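Side-chain contact in regulator of nonsense transcripts 2 (Homo sapiens, PDB 4CEK), which acts in nonsense-mediated mRNA decay, the pathway that degrades transcripts with premature stop codons, and is represented here by its second MIF4G domain: residues Arg199-Lys204 and Glu211-Thr216. Residues are numbered along the deposited sequence; the frame is centred on the assembly and turned at random.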
loop_
_atom_site.group_PDB
_atom_site.type_symbol
_atom_site.label_atom_id
_atom_site.label_comp_id
_atom_site.label_asym_id
_atom_site.label_seq_id
_atom_site.Cartn_x
_atom_site.Cartn_y
_atom_site.Cartn_z
ATOM N N ARG A 199 -8.281 6.053 -7.653
ATOM C CA ARG A 199 -9.061 6.737 -8.712
ATOM C C ARG A 199 -10.176 7.552 -8.111
ATOM O O ARG A 199 -10.347 8.725 -8.424
ATOM C CB ARG A 199 -9.692 5.715 -9.626
ATOM C CG ARG A 199 -9.368 5.808 -11.094
ATOM C CD ARG A 199 -9.946 4.586 -11.827
ATOM N NE ARG A 199 -8.936 3.564 -11.996
ATOM C CZ ARG A 199 -9.038 2.271 -11.682
ATOM N NH1 ARG A 199 -10.149 1.745 -11.209
ATOM N NH2 ARG A 199 -7.982 1.486 -11.898
ATOM N N PHE A 200 -10.916 6.927 -7.220
ATOM C CA PHE A 200 -11.981 7.600 -6.472
ATOM C C PHE A 200 -11.490 8.864 -5.735
ATOM O O PHE A 200 -12.065 9.941 -5.912
ATOM C CB PHE A 200 -12.606 6.581 -5.502
ATOM C CG PHE A 200 -13.722 7.123 -4.697
ATOM C CD1 PHE A 200 -14.958 7.373 -5.284
ATOM C CD2 PHE A 200 -13.550 7.387 -3.333
ATOM C CE1 PHE A 200 -16.003 7.896 -4.529
ATOM C CE2 PHE A 200 -14.587 7.911 -2.569
ATOM C CZ PHE A 200 -15.815 8.167 -3.168
ATOM N N HIS A 201 -10.397 8.747 -4.970
ATOM C CA HIS A 201 -9.792 9.903 -4.285
ATOM C C HIS A 201 -9.311 10.999 -5.193
ATOM O O HIS A 201 -9.389 12.170 -4.833
ATOM C CB HIS A 201 -8.616 9.491 -3.413
ATOM C CG HIS A 201 -8.995 8.610 -2.247
ATOM N ND1 HIS A 201 -10.107 8.797 -1.539
ATOM C CD2 HIS A 201 -8.345 7.522 -1.680
ATOM C CE1 HIS A 201 -10.181 7.877 -0.560
ATOM N NE2 HIS A 201 -9.104 7.092 -0.650
ATOM N N VAL A 202 -8.766 10.636 -6.347
ATOM C CA VAL A 202 -8.291 11.620 -7.300
ATOM C C VAL A 202 -9.450 12.390 -7.920
ATOM O O VAL A 202 -9.259 13.515 -8.363
ATOM C CB VAL A 202 -7.485 10.982 -8.433
ATOM C CG1 VAL A 202 -7.259 11.966 -9.569
ATOM C CG2 VAL A 202 -6.171 10.444 -7.901
ATOM N N ARG A 203 -10.642 11.791 -7.960
ATOM C CA ARG A 203 -11.809 12.451 -8.576
ATOM C C ARG A 203 -12.606 13.341 -7.633
ATOM O O ARG A 203 -13.225 14.265 -8.100
ATOM C CB ARG A 203 -12.753 11.432 -9.194
ATOM C CG ARG A 203 -12.264 10.871 -10.515
ATOM C CD ARG A 203 -13.078 9.636 -10.856
ATOM N NE ARG A 203 -12.528 8.896 -11.996
ATOM C CZ ARG A 203 -12.618 7.576 -12.159
ATOM N NH1 ARG A 203 -13.217 6.811 -11.243
ATOM N NH2 ARG A 203 -12.082 7.010 -13.233
ATOM N N LYS A 204 -12.551 13.085 -6.326
ATOM C CA LYS A 204 -13.387 13.781 -5.322
ATOM C C LYS A 204 -12.682 14.922 -4.572
ATOM O O LYS A 204 -11.516 15.218 -4.820
ATOM C CB LYS A 204 -13.944 12.758 -4.313
ATOM C CG LYS A 204 -14.957 11.788 -4.926
ATOM C CD LYS A 204 -16.388 12.337 -4.929
ATOM C CE LYS A 204 -17.276 11.664 -5.978
ATOM N NZ LYS A 204 -18.728 11.917 -5.735
ATOM N N GLU A 211 -6.573 12.453 5.436
ATOM C CA GLU A 211 -5.934 11.368 6.180
ATOM C C GLU A 211 -6.234 9.951 5.672
ATOM O O GLU A 211 -5.346 9.090 5.721
ATOM C CB GLU A 211 -6.321 11.464 7.649
ATOM C CG GLU A 211 -5.373 10.710 8.559
ATOM C CD GLU A 211 -5.449 11.193 9.987
ATOM O OE1 GLU A 211 -5.602 12.422 10.189
ATOM O OE2 GLU A 211 -5.350 10.338 10.894
ATOM N N THR A 212 -7.469 9.706 5.215
ATOM C CA THR A 212 -7.819 8.436 4.543
ATOM C C THR A 212 -7.108 8.313 3.203
ATOM O O THR A 212 -6.582 7.279 2.868
ATOM C CB THR A 212 -9.325 8.320 4.232
ATOM O OG1 THR A 212 -10.083 8.509 5.430
ATOM C CG2 THR A 212 -9.639 6.953 3.623
ATOM N N LYS A 213 -7.101 9.395 2.441
ATOM C CA LYS A 213 -6.458 9.415 1.139
ATOM C C LYS A 213 -4.971 9.012 1.297
ATOM O O LYS A 213 -4.427 8.214 0.511
ATOM C CB LYS A 213 -6.609 10.805 0.524
ATOM C CG LYS A 213 -8.058 11.280 0.437
ATOM C CD LYS A 213 -8.180 12.696 -0.139
ATOM C CE LYS A 213 -9.524 12.951 -0.821
ATOM N NZ LYS A 213 -9.466 14.044 -1.841
ATOM N N ASN A 214 -4.332 9.560 2.333
ATOM C CA ASN A 214 -2.928 9.271 2.642
ATOM C C ASN A 214 -2.692 7.801 3.053
ATOM O O ASN A 214 -1.670 7.244 2.700
ATOM C CB ASN A 214 -2.393 10.259 3.709
ATOM C CG ASN A 214 -2.128 11.683 3.152
ATOM O OD1 ASN A 214 -1.967 11.901 1.933
ATOM N ND2 ASN A 214 -2.070 12.661 4.067
ATOM N N LYS A 215 -3.650 7.169 3.746
ATOM C CA LYS A 215 -3.602 5.739 3.997
ATOM C C LYS A 215 -3.560 4.975 2.666
ATOM O O LYS A 215 -2.709 4.101 2.487
ATOM C CB LYS A 215 -4.833 5.254 4.786
ATOM C CG LYS A 215 -4.800 3.755 5.159
ATOM C CD LYS A 215 -6.170 3.050 5.173
ATOM C CE LYS A 215 -6.760 2.844 3.776
ATOM N NZ LYS A 215 -6.611 1.491 3.134
ATOM N N THR A 216 -4.474 5.285 1.744
ATOM C CA THR A 216 -4.503 4.584 0.464
ATOM C C THR A 216 -3.167 4.737 -0.239
ATOM O O THR A 216 -2.601 3.760 -0.701
ATOM C CB THR A 216 -5.610 5.102 -0.470
ATOM O OG1 THR A 216 -6.893 4.812 0.081
ATOM C CG2 THR A 216 -5.513 4.455 -1.818
HETATM O O HOH W 1 -8.544 14.863 -4.246
#
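Between residues 199-204 and 211-216 the CA atoms of His201 and Lys213 come nearest, 6.4 Å apart, where the last turn of helix 185-203 runs roughly antiparallel to the first turns of helix 210-225. The segment axes come no closer than 10.6 Å and lie at 144°, a spacing that leaves room for side chains between the helices. The His201 ring occupies part of it: its CG stands anti to the carbonyl carbon (chi1 -65°), which sends the imidazole across to the second helix. There Lys213 CG sits over one face, 4.0 Å from the ring centroid in a CH-pi contact, so the aliphatic part of the lysine serves as a nonpolar lid. At the ring edge, near its plane, His201 NE2 shares a 3.3 Å hydrogen bond with Thr216 OG1. Threonine suits this place because its short hydroxyl can serve as donor or acceptor; Asp197 makes a second, weak bond to it. Such a helical hairpin, two neighbours in sequence packed antiparallel and joined by a short connection, is the repeating element of the all-helical MIF4G fold. Beyond CG the Lys213 chain is extended, carrying NZ past the ring to the end of the first helix. A water bound 2.7 Å from Lys213 NZ donates to both His201 O and Lys204 O, carbonyls at a C-terminal end whose partial negative charge probably favours a cation; His248 also bonds to NZ. An alanine in place of His201 would probably leave Thr216 OG1 without its mate across the hairpin and open a gap beneath the lysine methylenes. The other ring nitrogen, His201 ND1, is buried without a polar partner, 3.8 Å from Lys213 CG, while Thr212 CG2 approaches the ring obliquely and its hydroxyl turns instead to Asn209.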